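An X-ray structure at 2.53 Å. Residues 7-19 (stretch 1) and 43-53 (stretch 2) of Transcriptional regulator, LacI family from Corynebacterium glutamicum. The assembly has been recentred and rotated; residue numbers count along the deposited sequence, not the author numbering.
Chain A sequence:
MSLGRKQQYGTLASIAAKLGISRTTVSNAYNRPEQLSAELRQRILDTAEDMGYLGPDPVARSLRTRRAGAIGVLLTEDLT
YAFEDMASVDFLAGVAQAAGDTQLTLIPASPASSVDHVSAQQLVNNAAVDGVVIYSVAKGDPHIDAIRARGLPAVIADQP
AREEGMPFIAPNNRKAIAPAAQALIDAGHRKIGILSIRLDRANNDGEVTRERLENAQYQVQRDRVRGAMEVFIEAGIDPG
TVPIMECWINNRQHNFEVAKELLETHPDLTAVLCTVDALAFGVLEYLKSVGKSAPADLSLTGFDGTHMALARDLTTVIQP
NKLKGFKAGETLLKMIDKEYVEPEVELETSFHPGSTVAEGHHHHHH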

# COMPACT_ATOMS: atom_id res chain seq x y z
N GLN A 7 -15.81 -13.38 -15.69
CA GLN A 7 -17.04 -14.14 -16.08
C GLN A 7 -18.10 -13.21 -16.67
O GLN A 7 -18.49 -13.33 -17.84
CB GLN A 7 -17.63 -14.88 -14.87
CG GLN A 7 -18.80 -15.79 -15.21
CD GLN A 7 -19.26 -16.64 -14.04
OE1 GLN A 7 -18.49 -17.42 -13.47
NE2 GLN A 7 -20.54 -16.51 -13.68
N GLN A 8 -18.55 -12.27 -15.85
CA GLN A 8 -19.55 -11.29 -16.25
C GLN A 8 -20.99 -11.79 -16.18
O GLN A 8 -21.33 -12.88 -16.65
CB GLN A 8 -19.25 -10.72 -17.64
CG GLN A 8 -19.23 -9.18 -17.65
CD GLN A 8 -18.26 -8.60 -16.62
OE1 GLN A 8 -17.07 -8.46 -16.88
NE2 GLN A 8 -18.77 -8.29 -15.43
N TYR A 9 -21.81 -10.94 -15.57
CA TYR A 9 -23.23 -11.17 -15.34
C TYR A 9 -24.03 -11.59 -16.58
O TYR A 9 -23.76 -11.14 -17.70
CB TYR A 9 -23.82 -9.89 -14.76
CG TYR A 9 -25.27 -10.00 -14.39
CD1 TYR A 9 -25.64 -10.48 -13.13
CD2 TYR A 9 -26.26 -9.66 -15.30
CE1 TYR A 9 -26.98 -10.61 -12.79
CE2 TYR A 9 -27.60 -9.79 -14.97
CZ TYR A 9 -27.95 -10.27 -13.72
OH TYR A 9 -29.28 -10.38 -13.40
N GLY A 10 -25.01 -12.46 -16.36
CA GLY A 10 -25.87 -12.93 -17.43
C GLY A 10 -25.29 -13.91 -18.44
O GLY A 10 -25.87 -14.10 -19.51
N THR A 11 -24.17 -14.53 -18.10
CA THR A 11 -23.51 -15.48 -18.99
C THR A 11 -24.42 -16.59 -19.51
O THR A 11 -24.43 -16.87 -20.70
CB THR A 11 -22.30 -16.12 -18.31
OG1 THR A 11 -21.29 -15.12 -18.10
CG2 THR A 11 -21.73 -17.25 -19.16
N LEU A 12 -25.17 -17.24 -18.63
CA LEU A 12 -26.06 -18.31 -19.06
C LEU A 12 -27.16 -17.80 -20.00
O LEU A 12 -27.52 -18.47 -20.96
CB LEU A 12 -26.67 -19.01 -17.84
CG LEU A 12 -25.98 -20.31 -17.42
CD1 LEU A 12 -24.49 -20.11 -17.28
CD2 LEU A 12 -26.59 -20.79 -16.12
N ALA A 13 -27.68 -16.61 -19.72
CA ALA A 13 -28.73 -16.02 -20.55
C ALA A 13 -28.19 -15.70 -21.95
O ALA A 13 -28.90 -15.85 -22.95
CB ALA A 13 -29.27 -14.77 -19.88
N SER A 14 -26.94 -15.24 -22.03
CA SER A 14 -26.30 -14.93 -23.31
C SER A 14 -26.18 -16.20 -24.15
O SER A 14 -26.49 -16.21 -25.34
CB SER A 14 -24.90 -14.37 -23.09
OG SER A 14 -24.91 -13.33 -22.14
N ILE A 15 -25.70 -17.27 -23.52
CA ILE A 15 -25.56 -18.55 -24.19
C ILE A 15 -26.92 -19.02 -24.71
O ILE A 15 -27.03 -19.49 -25.84
CB ILE A 15 -24.96 -19.59 -23.22
CG1 ILE A 15 -23.50 -19.24 -22.94
CG2 ILE A 15 -25.11 -20.99 -23.80
CD1 ILE A 15 -22.82 -20.13 -21.90
N ALA A 16 -27.96 -18.89 -23.89
CA ALA A 16 -29.29 -19.30 -24.31
C ALA A 16 -29.75 -18.45 -25.49
O ALA A 16 -30.29 -18.97 -26.47
CB ALA A 16 -30.29 -19.16 -23.16
N ALA A 17 -29.53 -17.14 -25.40
CA ALA A 17 -29.93 -16.21 -26.45
C ALA A 17 -29.23 -16.51 -27.77
O ALA A 17 -29.86 -16.50 -28.82
CB ALA A 17 -29.64 -14.77 -26.03
N LYS A 18 -27.93 -16.76 -27.72
CA LYS A 18 -27.20 -17.06 -28.94
C LYS A 18 -27.72 -18.35 -29.61
O LYS A 18 -27.63 -18.50 -30.83
CB LYS A 18 -25.70 -17.17 -28.65
CG LYS A 18 -24.85 -17.44 -29.89
CD LYS A 18 -23.41 -17.83 -29.53
CE LYS A 18 -22.62 -18.28 -30.77
NZ LYS A 18 -21.22 -18.75 -30.46
N LEU A 19 -28.27 -19.26 -28.81
CA LEU A 19 -28.77 -20.53 -29.33
C LEU A 19 -30.30 -20.62 -29.43
O LEU A 19 -30.85 -21.64 -29.84
CB LEU A 19 -28.25 -21.67 -28.47
CG LEU A 19 -26.73 -21.84 -28.44
CD1 LEU A 19 -26.33 -22.68 -27.24
CD2 LEU A 19 -26.26 -22.48 -29.73
N ARG A 43 -23.38 -28.67 -28.01
CA ARG A 43 -23.52 -27.36 -28.63
C ARG A 43 -23.48 -26.24 -27.58
O ARG A 43 -22.85 -25.20 -27.77
CB ARG A 43 -24.83 -27.28 -29.42
CG ARG A 43 -24.95 -26.03 -30.28
CD ARG A 43 -26.27 -26.01 -31.01
NE ARG A 43 -26.40 -27.15 -31.91
CZ ARG A 43 -25.71 -27.30 -33.04
NH1 ARG A 43 -24.85 -26.36 -33.42
NH2 ARG A 43 -25.88 -28.38 -33.78
N ILE A 44 -24.16 -26.45 -26.46
CA ILE A 44 -24.19 -25.48 -25.37
C ILE A 44 -22.78 -25.34 -24.78
O ILE A 44 -22.32 -24.23 -24.51
CB ILE A 44 -25.18 -25.90 -24.27
CG1 ILE A 44 -26.61 -25.73 -24.78
CG2 ILE A 44 -24.96 -25.09 -22.99
CD1 ILE A 44 -27.64 -26.42 -23.93
N LEU A 45 -22.11 -26.47 -24.59
CA LEU A 45 -20.76 -26.46 -24.05
C LEU A 45 -19.75 -25.78 -24.97
O LEU A 45 -18.91 -25.01 -24.52
CB LEU A 45 -20.31 -27.89 -23.75
CG LEU A 45 -21.07 -28.60 -22.63
CD1 LEU A 45 -20.42 -29.95 -22.36
CD2 LEU A 45 -21.07 -27.73 -21.36
N ASP A 46 -19.83 -26.07 -26.27
CA ASP A 46 -18.91 -25.47 -27.23
C ASP A 46 -19.19 -23.98 -27.37
O ASP A 46 -18.26 -23.19 -27.50
CB ASP A 46 -19.03 -26.14 -28.60
CG ASP A 46 -18.60 -27.59 -28.58
OD1 ASP A 46 -17.75 -27.97 -27.73
OD2 ASP A 46 -19.09 -28.37 -29.42
N THR A 47 -20.46 -23.60 -27.37
CA THR A 47 -20.82 -22.19 -27.46
C THR A 47 -20.26 -21.47 -26.22
O THR A 47 -19.86 -20.31 -26.30
CB THR A 47 -22.36 -22.00 -27.52
OG1 THR A 47 -22.86 -22.50 -28.76
CG2 THR A 47 -22.73 -20.54 -27.40
N ALA A 48 -20.22 -22.16 -25.08
CA ALA A 48 -19.69 -21.58 -23.86
C ALA A 48 -18.18 -21.40 -24.05
O ALA A 48 -17.59 -20.42 -23.61
CB ALA A 48 -19.96 -22.50 -22.68
N GLU A 49 -17.57 -22.37 -24.71
CA GLU A 49 -16.14 -22.33 -24.97
C GLU A 49 -15.79 -21.14 -25.86
O GLU A 49 -14.87 -20.39 -25.55
CB GLU A 49 -15.71 -23.63 -25.63
CG GLU A 49 -14.26 -23.76 -25.98
CD GLU A 49 -13.91 -25.19 -26.32
OE1 GLU A 49 -14.70 -25.85 -27.04
OE2 GLU A 49 -12.84 -25.67 -25.87
N ASP A 50 -16.54 -20.97 -26.95
CA ASP A 50 -16.32 -19.86 -27.88
C ASP A 50 -16.40 -18.53 -27.14
O ASP A 50 -15.82 -17.52 -27.56
CB ASP A 50 -17.38 -19.87 -28.99
CG ASP A 50 -17.42 -21.17 -29.76
OD1 ASP A 50 -16.34 -21.72 -30.06
OD2 ASP A 50 -18.54 -21.64 -30.09
N MET A 51 -17.13 -18.53 -26.04
CA MET A 51 -17.36 -17.34 -25.24
C MET A 51 -16.30 -17.14 -24.16
O MET A 51 -16.29 -16.13 -23.47
CB MET A 51 -18.74 -17.46 -24.61
CG MET A 51 -19.42 -16.18 -24.26
SD MET A 51 -21.12 -16.58 -23.82
CE MET A 51 -21.79 -16.91 -25.50
N GLY A 52 -15.42 -18.12 -24.01
CA GLY A 52 -14.39 -18.02 -22.99
C GLY A 52 -14.91 -18.38 -21.62
O GLY A 52 -14.23 -18.16 -20.62
N TYR A 53 -16.12 -18.93 -21.56
CA TYR A 53 -16.71 -19.32 -20.28
C TYR A 53 -16.29 -20.74 -19.91
O TYR A 53 -16.57 -21.69 -20.63
CB TYR A 53 -18.24 -19.25 -20.35
CG TYR A 53 -18.91 -19.75 -19.09
CD1 TYR A 53 -18.62 -19.18 -17.84
CD2 TYR A 53 -19.84 -20.78 -19.13
CE1 TYR A 53 -19.23 -19.64 -16.67
CE2 TYR A 53 -20.47 -21.25 -17.98
CZ TYR A 53 -20.16 -20.67 -16.75
OH TYR A 53 -20.78 -21.11 -15.60

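The helix that begins at Thr11 packs across the helix running through residues 43-50, their axes approaching to 10.1 Å with an angle of 115° between their N-to-C directions. About 600 Å² of surface is buried, summed over both sides, and no hydrogen bond crosses the contact: it is held mainly by side-chain packing. Tyr53, Ile15 and Leu19 cover the most surface.

Tyr53 lies just beyond the second helix. Gly52, at positive phi, is the first residue to leave helical geometry and forms a Schellman motif in which Tyr53 N bonds back to Ala48 O (2.9 Å) and Gly52 N to Glu49 O (2.8 Å). With the backbone turned in this way, the CA-to-CB bond of Tyr53 points toward the first stretch. Thr11 CG2 sits over one face of the ring, 3.9 Å from the centroid and 16° off the ring normal, a CH-pi contact. The hydroxyl of Thr11 is engaged within its own stretch, where OG1 donates to Gln8 O (2.7 Å) across a type II turn. At the ring edge, Gln7 OE1 approaches Tyr53 CE1 to 4.0 Å, while Leu12 CD1 lies 4.2 Å from Tyr53 CE2.

Ile15 links this aromatic end to the body of the second helix. Its CA-to-CB bond points sideways, but chi1 m and chi2 t carry the end of the side chain nearer. CD1 reaches Ala48 CB at 3.8 Å and Tyr53 CD2 at 4.1 Å, CG1 meets Met51 SD at 3.7 Å, and CG2 packs against Ile44 CG2 at 4.2 Å. The small side chain of Ala48 accompanies the close backbone approach here, where the CA atoms of Ile15 and Ala48 are 6.6 Å apart.

One turn further on, Leu19 points toward the second helix and spreads over its earlier residues. Its CD1 packs on Ile44 CG1 (3.9 Å), and its CD2 lies 3.8 Å from Arg43 CD and 3.5 Å from Thr47 OG1. The last is a carbon-to-oxygen contact; the hydroxyl donates instead to Arg43 O (2.9 Å) within its own helix, so Thr47 satisfies its polar group locally while lying against apolar neighbours.

Lys18, extended with all four chi angles t, flanks this packing. Its aliphatic chain rests on Thr47, with CD 3.5 Å from Thr47 CG2, before NZ forms a long salt bridge to Asp50 OD2 at 4.0 Å. This is the contact's one charge pairing, and its length makes it an adjunct to the packing.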